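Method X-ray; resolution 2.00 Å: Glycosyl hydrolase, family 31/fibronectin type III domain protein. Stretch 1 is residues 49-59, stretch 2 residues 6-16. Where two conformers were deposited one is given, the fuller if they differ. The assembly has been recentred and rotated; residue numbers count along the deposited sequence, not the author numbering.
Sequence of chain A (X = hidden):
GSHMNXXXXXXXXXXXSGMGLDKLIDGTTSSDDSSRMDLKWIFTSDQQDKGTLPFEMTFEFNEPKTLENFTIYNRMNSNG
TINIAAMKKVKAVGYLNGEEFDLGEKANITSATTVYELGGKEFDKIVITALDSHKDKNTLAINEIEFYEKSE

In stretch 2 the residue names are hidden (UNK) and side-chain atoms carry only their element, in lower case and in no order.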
# COMPACT_ATOMS: atom_id res chain seq x y z
N ASP A 49 17.11 12.23 8.46
CA ASP A 49 16.44 11.93 7.20
C ASP A 49 15.57 10.66 7.31
O ASP A 49 16.08 9.54 7.20
CB ASP A 49 17.47 11.75 6.08
CG ASP A 49 16.84 11.44 4.74
OD1 ASP A 49 17.46 10.69 3.94
OD2 ASP A 49 15.73 11.95 4.47
N LYS A 50 14.27 10.84 7.55
CA LYS A 50 13.36 9.71 7.75
C LYS A 50 12.05 9.88 6.97
O LYS A 50 11.69 10.99 6.58
CB LYS A 50 13.03 9.54 9.23
CG LYS A 50 14.23 9.34 10.16
CD LYS A 50 13.76 9.36 11.62
CE LYS A 50 14.83 8.80 12.54
NZ LYS A 50 14.28 8.53 13.90
N GLY A 51 11.36 8.77 6.76
CA GLY A 51 10.00 8.82 6.25
C GLY A 51 9.07 8.79 7.44
O GLY A 51 9.44 8.28 8.50
N THR A 52 7.86 9.32 7.28
CA THR A 52 6.91 9.31 8.39
C THR A 52 5.51 8.89 7.95
O THR A 52 5.07 9.21 6.84
CB THR A 52 6.81 10.69 9.07
OG1 THR A 52 6.22 11.63 8.16
CG2 THR A 52 8.19 11.19 9.51
N LEU A 53 4.84 8.16 8.82
CA LEU A 53 3.43 7.86 8.63
C LEU A 53 2.65 9.05 9.19
O LEU A 53 3.14 9.71 10.09
CB LEU A 53 3.05 6.56 9.32
CG LEU A 53 3.86 5.35 8.85
CD1 LEU A 53 3.40 4.08 9.56
CD2 LEU A 53 3.72 5.21 7.33
N PRO A 54 1.45 9.32 8.67
CA PRO A 54 0.75 8.54 7.64
C PRO A 54 1.39 8.70 6.26
O PRO A 54 1.89 9.77 5.91
CB PRO A 54 -0.66 9.14 7.65
CG PRO A 54 -0.45 10.57 8.09
CD PRO A 54 0.65 10.48 9.12
N PHE A 55 1.37 7.63 5.47
CA PHE A 55 1.92 7.69 4.12
C PHE A 55 0.83 7.40 3.10
O PHE A 55 0.20 6.34 3.11
CB PHE A 55 3.09 6.72 3.95
CG PHE A 55 3.72 6.78 2.59
CD1 PHE A 55 4.48 7.89 2.23
CD2 PHE A 55 3.53 5.76 1.67
CE1 PHE A 55 5.05 7.97 0.97
CE2 PHE A 55 4.09 5.84 0.40
CZ PHE A 55 4.86 6.95 0.05
N GLU A 56 0.62 8.35 2.20
CA GLU A 56 -0.47 8.30 1.24
C GLU A 56 0.01 7.80 -0.12
O GLU A 56 0.98 8.32 -0.68
CB GLU A 56 -1.08 9.70 1.12
CG GLU A 56 -2.27 9.84 0.21
CD GLU A 56 -2.70 11.30 0.09
OE1 GLU A 56 -2.16 12.00 -0.79
OE2 GLU A 56 -3.53 11.74 0.91
N MET A 57 -0.68 6.79 -0.64
CA MET A 57 -0.36 6.19 -1.93
C MET A 57 -1.58 6.36 -2.85
O MET A 57 -2.68 5.91 -2.52
CB MET A 57 -0.02 4.70 -1.76
CG MET A 57 1.28 4.41 -0.98
SD MET A 57 1.33 2.75 -0.21
CE MET A 57 0.30 3.01 1.23
N THR A 58 -1.38 7.01 -3.98
CA THR A 58 -2.48 7.30 -4.90
C THR A 58 -2.41 6.41 -6.13
O THR A 58 -1.37 6.32 -6.78
CB THR A 58 -2.46 8.77 -5.34
OG1 THR A 58 -2.62 9.60 -4.18
CG2 THR A 58 -3.60 9.05 -6.34
N PHE A 59 -3.53 5.77 -6.45
CA PHE A 59 -3.62 4.87 -7.59
C PHE A 59 -4.67 5.37 -8.57
O PHE A 59 -5.81 5.62 -8.19
CB PHE A 59 -3.96 3.45 -7.14
CG PHE A 59 -2.92 2.85 -6.22
CD1 PHE A 59 -2.97 3.09 -4.85
CD2 PHE A 59 -1.89 2.08 -6.72
CE1 PHE A 59 -2.01 2.56 -4.00
CE2 PHE A 59 -0.93 1.53 -5.87
CZ PHE A 59 -0.99 1.78 -4.51
N UNK A 6 -2.25 0.64 -14.16
CA UNK A 6 -2.36 1.43 -12.95
C UNK A 6 -1.19 2.39 -12.82
O UNK A 6 -0.04 2.00 -13.01
c UNK A 6 -2.40 0.52 -11.71
c UNK A 6 -3.61 -0.42 -11.80
c UNK A 6 -3.56 -1.56 -10.81
c UNK A 6 -2.45 1.35 -10.43
N UNK A 7 -1.49 3.64 -12.50
CA UNK A 7 -0.46 4.63 -12.21
C UNK A 7 -0.42 4.88 -10.71
O UNK A 7 -1.47 5.07 -10.09
c UNK A 7 0.34 6.98 -12.64
c UNK A 7 -0.72 5.94 -12.97
o UNK A 7 -0.67 5.68 -14.38
N UNK A 8 0.76 4.85 -10.11
CA UNK A 8 0.87 5.09 -8.68
C UNK A 8 1.71 6.34 -8.42
O UNK A 8 2.70 6.59 -9.09
c UNK A 8 1.46 4.10 -6.43
c UNK A 8 1.48 3.86 -7.94
c UNK A 8 2.88 3.56 -8.44
N UNK A 9 1.30 7.13 -7.44
CA UNK A 9 2.00 8.36 -7.13
C UNK A 9 1.96 8.61 -5.64
O UNK A 9 1.20 7.97 -4.91
o UNK A 9 0.03 9.71 -7.56
c UNK A 9 1.40 9.54 -7.90
N UNK A 10 2.82 9.51 -5.18
CA UNK A 10 2.93 9.80 -3.77
C UNK A 10 4.33 10.32 -3.50
O UNK A 10 5.11 10.51 -4.45
N UNK A 11 4.66 10.54 -2.24
CA UNK A 11 5.91 11.22 -1.89
C UNK A 11 7.09 10.25 -1.79
O UNK A 11 7.38 9.66 -0.73
c UNK A 11 5.75 12.00 -0.59
o UNK A 11 7.95 12.84 -1.05
o UNK A 11 6.89 13.66 0.69
c UNK A 11 6.95 12.90 -0.30
N UNK A 12 7.81 10.14 -2.89
CA UNK A 12 8.94 9.23 -2.97
C UNK A 12 10.09 9.66 -2.06
O UNK A 12 11.00 8.87 -1.77
c UNK A 12 9.42 9.12 -4.43
o UNK A 12 9.81 10.39 -4.93
N UNK A 13 10.07 10.90 -1.57
CA UNK A 13 11.16 11.32 -0.70
C UNK A 13 11.05 10.64 0.67
O UNK A 13 11.97 10.73 1.48
c UNK A 13 11.19 12.85 -0.54
o UNK A 13 10.16 13.32 0.30
N UNK A 14 9.94 9.94 0.92
CA UNK A 14 9.74 9.20 2.18
C UNK A 14 10.31 7.78 2.14
O UNK A 14 10.35 7.10 3.16
c UNK A 14 7.53 10.40 2.60
c UNK A 14 8.26 9.09 2.53
o UNK A 14 7.95 11.05 4.85
n UNK A 14 8.75 12.37 3.22
c UNK A 14 8.09 11.31 3.66
N UNK A 15 10.74 7.35 0.97
CA UNK A 15 10.96 5.93 0.72
C UNK A 15 12.42 5.59 0.58
O UNK A 15 13.23 6.43 0.18
c UNK A 15 10.21 5.49 -0.54
c UNK A 15 8.05 5.31 -1.83
c UNK A 15 8.07 5.18 0.70
c UNK A 15 8.71 5.80 -0.53
N UNK A 16 12.74 4.35 0.90
CA UNK A 16 14.11 3.86 0.80
C UNK A 16 14.52 3.73 -0.66
O UNK A 16 13.75 3.27 -1.49
n UNK A 16 17.93 2.63 1.56
c UNK A 16 16.71 2.74 2.06
c UNK A 16 14.25 2.50 1.51
o UNK A 16 16.43 3.51 2.99
c UNK A 16 15.64 1.88 1.41
O HOH W 1 -0.37 10.04 -2.82
O HOH W 2 -1.39 8.12 -9.40
O HOH W 3 2.66 10.44 -0.30
O HOH W 4 9.36 12.56 6.99

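Position 6 carries four carbons, forked at the first, with one arm two carbons long; a carbon of the fork lies at the edge of the Phe59 ring. This is Ile6, and its CG2 stands 3.8 Å from Phe59 CD2. Position 7 has one carbon bearing an oxygen and a carbon, set sideways and well clear of stretch 1: Thr7, which contributes through its backbone, Phe59 CA approaching Thr7 O at 3.3 Å in a CA-H...O contact. At position 8 one carbon bears two more, and one of these sits over the face of the Phe59 ring. The three-carbon fork is Val8, with CG2 3.6 Å from Phe59 CE2.

Position 9 shows one carbon and one oxygen beside the Thr58 side chain, hence Ser9. It pairs with Thr58 through two backbone hydrogen bonds, Ser9 N to Thr58 O and Thr58 N to Ser9 O, both 2.9 Å. A water joins Ser9 OG, at 2.8 Å, to Thr58 O, at 3.2 Å. Position 10 has no side-chain atoms and a phi of 153°. An ideal CB would clash with Glu56 O at 2.8 Å and jam against the preceding carbonyl; the residue is Gly10.

Position 11 has two carbons, the second carrying two oxygens, and its end leads away from stretch 1. The carboxylate alone makes it Asp11, and its OD1 accepts the backbone N of position 13 at 2.9 Å. Its own O meets the Phe55 ring edge, 3.3 Å from CE1. Position 12, one carbon and one oxygen pointing away, touches nothing on stretch 1: Ser12. Position 13 has the same atoms and likewise makes no contact; it is Ser13, whose OG donates to Asp11 OD1 at 2.6 Å.

Position 14 has three carbons, the third carrying an oxygen and a nitrogen, and it points toward stretch 1, its oxygen reaching the Thr52 amide. This is Gln14; OE1 accepts from Thr52 N at 3.0 Å. Position 15, four carbons forked at the second, brings one tip to the Phe55 ring: Leu15, CD2 3.7 Å from Phe55 CZ. Position 16 again has three carbons ending in oxygen and nitrogen, but lies out of reach: Gln16, bonded elsewhere in the structure.

The contact has two parts. A short antiparallel pairing sets Phe59 against Ile6 and Val8, while Thr58 and Ser9 share the other face. Beyond Gly10, an Asp11-braced turn presents Gln14 to a loop amide and helps, with Leu15, to enclose Phe55.

Stretch 2, residues 6-16: ITVSGDSSQLQ
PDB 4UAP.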